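SspB protein (Streptomyces clavuligerus, PDB 6JUF) probably acts as a DNA-nicking nuclease in a bacterial anti-phage defence system that senses phosphorothioate-modified DNA. Local coordinates at residues Ile234-Thr246 with Arg256-Phe268. Sequence-based numbering, arbitrary orientation.
Sequences IAYACLDYAARTT and RLANEPGAPGRAF
A237 faces P264 and Y241 faces A263, each pair with CA atoms 6.2 Å apart, where helix 234-243 meets the turn leading into helix 264-268; the N-to-C directions of the two helix segments are 127° apart, their axes 10.5 Å apart at closest approach. With CG anti to the backbone N (chi1 -175°), the Y241 ring reaches across to the turn, and the methyl of A263 sits over the centre of one face in a CH-pi contact, CB 3.7 Å from the ring centroid. At the ring edge, Y241 OH donates to E260 OE2; their 2.4 Å separation is shorter than expected, so the exact distance is doubtful. The carboxylate and ring planes are 52° apart. R256, one turn earlier in the same segment, forms a side-on salt bridge with E260 through NE and NH2 and holds its carboxylate for Y241 OH. E260 to A263 form a type II beta turn; G262, in its positive-phi position, brings its carbonyl O to 3.4 Å from Y241 CD1. Further along, C238 SG meets L257 CD1 at 3.7 Å, the P264 ring lies against A237 and C238, and A237 CB packs on F268 CE2. Strand 250-253 pairs with the hairpin 289-302, and with helices 231-243 and 272-285 this is consistent with a winged-helix fold, in which the contact seats the turn and its flanking helices 254-259 and 264-268 against helix 231-243.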
loop_
_atom_site.group_PDB
_atom_site.type_symbol
_atom_site.label_atom_id
_atom_site.label_comp_id
_atom_site.label_asym_id
_atom_site.label_seq_id
_atom_site.Cartn_x
_atom_site.Cartn_y
_atom_site.Cartn_z
ATOM N N ILE B 234 -15.143 -12.509 6.799
ATOM C CA ILE B 234 -16.540 -12.291 7.236
ATOM C C ILE B 234 -16.917 -13.257 8.371
ATOM O O ILE B 234 -17.385 -12.853 9.442
ATOM C CB ILE B 234 -17.524 -12.361 6.059
ATOM C CG1 ILE B 234 -17.233 -11.213 5.053
ATOM C CG2 ILE B 234 -18.959 -12.258 6.564
ATOM C CD1 ILE B 234 -17.911 -11.380 3.675
ATOM N N ALA B 235 -16.694 -14.566 8.127
ATOM C CA ALA B 235 -17.064 -15.575 9.136
ATOM C C ALA B 235 -16.306 -15.412 10.462
ATOM O O ALA B 235 -16.878 -15.499 11.556
ATOM C CB ALA B 235 -16.881 -16.975 8.544
ATOM N N TYR B 236 -14.996 -15.137 10.356
ATOM C CA TYR B 236 -14.215 -14.880 11.557
ATOM C C TYR B 236 -14.846 -13.688 12.361
ATOM O O TYR B 236 -14.988 -13.743 13.570
ATOM C CB TYR B 236 -12.744 -14.556 11.165
ATOM C CG TYR B 236 -12.052 -13.684 12.230
ATOM C CD1 TYR B 236 -11.579 -14.229 13.390
ATOM C CD2 TYR B 236 -11.916 -12.287 12.023
ATOM C CE1 TYR B 236 -10.967 -13.423 14.369
ATOM C CE2 TYR B 236 -11.310 -11.476 12.968
ATOM C CZ TYR B 236 -10.864 -12.056 14.166
ATOM O OH TYR B 236 -10.301 -11.247 15.106
ATOM N N ALA B 237 -15.160 -12.610 11.619
ATOM C CA ALA B 237 -15.705 -11.430 12.277
ATOM C C ALA B 237 -17.031 -11.681 12.949
ATOM O O ALA B 237 -17.273 -11.227 14.084
ATOM C CB ALA B 237 -15.791 -10.268 11.285
ATOM N N CYS B 238 -17.873 -12.498 12.275
ATOM C CA CYS B 238 -19.151 -12.890 12.880
ATOM C C CYS B 238 -18.990 -13.645 14.214
ATOM O O CYS B 238 -19.637 -13.353 15.208
ATOM C CB CYS B 238 -19.981 -13.707 11.877
ATOM S SG CYS B 238 -20.570 -12.768 10.457
ATOM N N LEU B 239 -18.076 -14.624 14.191
ATOM C CA LEU B 239 -17.799 -15.440 15.380
ATOM C C LEU B 239 -17.099 -14.644 16.472
ATOM O O LEU B 239 -17.430 -14.783 17.666
ATOM C CB LEU B 239 -17.000 -16.668 14.972
ATOM C CG LEU B 239 -17.771 -17.734 14.191
ATOM C CD1 LEU B 239 -16.747 -18.603 13.397
ATOM C CD2 LEU B 239 -18.680 -18.594 15.067
ATOM N N ASP B 240 -16.165 -13.760 16.038
ATOM C CA ASP B 240 -15.469 -12.902 16.998
ATOM C C ASP B 240 -16.476 -11.955 17.678
ATOM O O ASP B 240 -16.409 -11.705 18.877
ATOM C CB ASP B 240 -14.410 -12.119 16.250
ATOM C CG ASP B 240 -13.500 -11.298 17.153
ATOM O OD1 ASP B 240 -12.957 -11.844 18.132
ATOM O OD2 ASP B 240 -13.341 -10.090 16.856
ATOM N N TYR B 241 -17.440 -11.455 16.856
ATOM C CA TYR B 241 -18.495 -10.585 17.395
ATOM C C TYR B 241 -19.320 -11.330 18.459
ATOM O O TYR B 241 -19.559 -10.832 19.561
ATOM C CB TYR B 241 -19.374 -10.018 16.276
ATOM C CG TYR B 241 -20.372 -9.039 16.819
ATOM C CD1 TYR B 241 -19.964 -7.701 17.107
ATOM C CD2 TYR B 241 -21.682 -9.404 17.103
ATOM C CE1 TYR B 241 -20.896 -6.816 17.644
ATOM C CE2 TYR B 241 -22.588 -8.513 17.662
ATOM C CZ TYR B 241 -22.182 -7.220 17.916
ATOM O OH TYR B 241 -23.040 -6.326 18.467
ATOM N N ALA B 242 -19.756 -12.551 18.115
ATOM C CA ALA B 242 -20.507 -13.375 19.039
ATOM C C ALA B 242 -19.742 -13.612 20.346
ATOM O O ALA B 242 -20.313 -13.609 21.436
ATOM C CB ALA B 242 -20.882 -14.683 18.357
ATOM N N ALA B 243 -18.429 -13.830 20.205
ATOM C CA ALA B 243 -17.523 -14.089 21.315
ATOM C C ALA B 243 -17.440 -12.967 22.369
ATOM O O ALA B 243 -17.015 -13.204 23.466
ATOM C CB ALA B 243 -16.140 -14.443 20.800
ATOM N N ARG B 244 -17.834 -11.760 21.982
ATOM C CA ARG B 244 -17.867 -10.657 22.905
ATOM C C ARG B 244 -18.800 -10.964 24.072
ATOM O O ARG B 244 -18.565 -10.472 25.147
ATOM C CB ARG B 244 -18.369 -9.396 22.187
ATOM C CG ARG B 244 -17.416 -8.931 21.119
ATOM C CD ARG B 244 -18.007 -7.673 20.468
ATOM N NE ARG B 244 -17.164 -7.193 19.343
ATOM C CZ ARG B 244 -17.220 -5.979 18.813
ATOM N NH1 ARG B 244 -18.128 -5.051 19.209
ATOM N NH2 ARG B 244 -16.349 -5.677 17.818
ATOM N N THR B 245 -19.828 -11.785 23.854
ATOM C CA THR B 245 -20.853 -11.979 24.888
ATOM C C THR B 245 -20.998 -13.456 25.275
ATOM O O THR B 245 -21.686 -13.794 26.230
ATOM C CB THR B 245 -22.219 -11.392 24.488
ATOM O OG1 THR B 245 -22.638 -11.976 23.252
ATOM C CG2 THR B 245 -22.149 -9.891 24.326
ATOM N N THR B 246 -20.357 -14.362 24.543
ATOM C CA THR B 246 -20.415 -15.757 25.008
ATOM C C THR B 246 -19.170 -16.569 24.749
ATOM O O THR B 246 -18.481 -16.368 23.750
ATOM C CB THR B 246 -21.665 -16.516 24.519
ATOM O OG1 THR B 246 -21.690 -17.821 25.127
ATOM C CG2 THR B 246 -21.717 -16.657 23.028
ATOM N N ARG B 256 -28.956 -9.477 13.450
ATOM C CA ARG B 256 -27.995 -8.784 14.338
ATOM C C ARG B 256 -26.624 -8.657 13.679
ATOM O O ARG B 256 -25.991 -7.589 13.750
ATOM C CB ARG B 256 -27.844 -9.503 15.660
ATOM C CG ARG B 256 -29.048 -9.296 16.606
ATOM C CD ARG B 256 -28.861 -10.126 17.859
ATOM N NE ARG B 256 -27.666 -9.669 18.571
ATOM C CZ ARG B 256 -26.987 -10.365 19.477
ATOM N NH1 ARG B 256 -27.356 -11.601 19.823
ATOM N NH2 ARG B 256 -25.905 -9.812 20.039
ATOM N N LEU B 257 -26.145 -9.735 13.049
ATOM C CA LEU B 257 -24.866 -9.601 12.330
ATOM C C LEU B 257 -24.864 -8.501 11.259
ATOM O O LEU B 257 -23.863 -7.784 11.098
ATOM C CB LEU B 257 -24.412 -10.928 11.713
ATOM C CG LEU B 257 -24.009 -12.036 12.708
ATOM C CD1 LEU B 257 -23.900 -13.345 11.916
ATOM C CD2 LEU B 257 -22.695 -11.712 13.445
ATOM N N ALA B 258 -25.972 -8.365 10.539
ATOM C CA ALA B 258 -26.113 -7.391 9.483
ATOM C C ALA B 258 -26.353 -5.992 10.025
ATOM O O ALA B 258 -25.958 -5.052 9.346
ATOM C CB ALA B 258 -27.307 -7.782 8.593
ATOM N N ASN B 259 -27.069 -5.853 11.165
ATOM C CA ASN B 259 -27.582 -4.523 11.538
ATOM C C ASN B 259 -27.122 -3.918 12.873
ATOM O O ASN B 259 -27.278 -2.692 13.084
ATOM C CB ASN B 259 -29.104 -4.564 11.535
ATOM C CG ASN B 259 -29.650 -4.945 10.179
ATOM O OD1 ASN B 259 -29.315 -4.349 9.193
ATOM N ND2 ASN B 259 -30.453 -5.975 10.129
ATOM N N GLU B 260 -26.678 -4.760 13.807
ATOM C CA GLU B 260 -26.373 -4.312 15.149
ATOM C C GLU B 260 -25.124 -3.430 15.107
ATOM O O GLU B 260 -24.139 -3.796 14.472
ATOM C CB GLU B 260 -26.127 -5.490 16.082
ATOM C CG GLU B 260 -26.114 -5.179 17.566
ATOM C CD GLU B 260 -26.341 -6.433 18.371
ATOM O OE1 GLU B 260 -27.517 -6.804 18.567
ATOM O OE2 GLU B 260 -25.349 -7.046 18.781
ATOM N N PRO B 261 -25.148 -2.289 15.749
ATOM C CA PRO B 261 -23.919 -1.504 15.876
ATOM C C PRO B 261 -22.812 -2.351 16.487
ATOM O O PRO B 261 -22.970 -3.015 17.507
ATOM C CB PRO B 261 -24.344 -0.318 16.782
ATOM C CG PRO B 261 -25.780 -0.132 16.373
ATOM C CD PRO B 261 -26.339 -1.544 16.200
ATOM N N GLY B 262 -21.656 -2.335 15.833
ATOM C CA GLY B 262 -20.466 -3.101 16.256
ATOM C C GLY B 262 -20.221 -4.348 15.414
ATOM O O GLY B 262 -19.104 -4.909 15.408
ATOM N N ALA B 263 -21.261 -4.818 14.724
ATOM C CA ALA B 263 -21.204 -6.134 14.091
ATOM C C ALA B 263 -20.670 -6.002 12.646
ATOM O O ALA B 263 -20.464 -4.875 12.160
ATOM C CB ALA B 263 -22.589 -6.814 14.178
ATOM N N PRO B 264 -20.433 -7.102 11.943
ATOM C CA PRO B 264 -19.778 -7.039 10.652
ATOM C C PRO B 264 -20.555 -6.320 9.548
ATOM O O PRO B 264 -19.932 -5.738 8.641
ATOM C CB PRO B 264 -19.594 -8.528 10.269
ATOM C CG PRO B 264 -19.483 -9.189 11.600
ATOM C CD PRO B 264 -20.476 -8.473 12.481
ATOM N N GLY B 265 -21.899 -6.328 9.603
ATOM C CA GLY B 265 -22.633 -5.638 8.595
ATOM C C GLY B 265 -22.292 -4.152 8.546
ATOM O O GLY B 265 -22.030 -3.588 7.475
ATOM N N ARG B 266 -22.312 -3.488 9.670
ATOM C CA ARG B 266 -21.961 -2.062 9.726
ATOM C C ARG B 266 -20.448 -1.840 9.611
ATOM O O ARG B 266 -20.041 -0.772 9.141
ATOM C CB ARG B 266 -22.505 -1.412 10.996
ATOM C CG ARG B 266 -23.952 -0.919 10.877
ATOM C CD ARG B 266 -23.806 0.612 10.903
ATOM N NE ARG B 266 -25.029 1.143 11.369
ATOM C CZ ARG B 266 -25.235 2.370 11.707
ATOM N NH1 ARG B 266 -24.254 3.309 11.594
ATOM N NH2 ARG B 266 -26.447 2.655 12.073
ATOM N N ALA B 267 -19.637 -2.805 10.020
ATOM C CA ALA B 267 -18.186 -2.574 9.985
ATOM C C ALA B 267 -17.664 -2.693 8.550
ATOM O O ALA B 267 -16.839 -1.904 8.104
ATOM C CB ALA B 267 -17.413 -3.581 10.884
ATOM N N PHE B 268 -18.173 -3.674 7.848
ATOM C CA PHE B 268 -17.724 -3.937 6.475
ATOM C C PHE B 268 -18.647 -3.332 5.428
ATOM O O PHE B 268 -18.346 -3.420 4.235
ATOM C CB PHE B 268 -17.545 -5.448 6.208
ATOM C CG PHE B 268 -16.549 -6.137 7.139
ATOM C CD1 PHE B 268 -15.370 -5.475 7.544
ATOM C CD2 PHE B 268 -16.710 -7.467 7.469
ATOM C CE1 PHE B 268 -14.394 -6.139 8.313
ATOM C CE2 PHE B 268 -15.741 -8.144 8.240
ATOM C CZ PHE B 268 -14.571 -7.484 8.633
#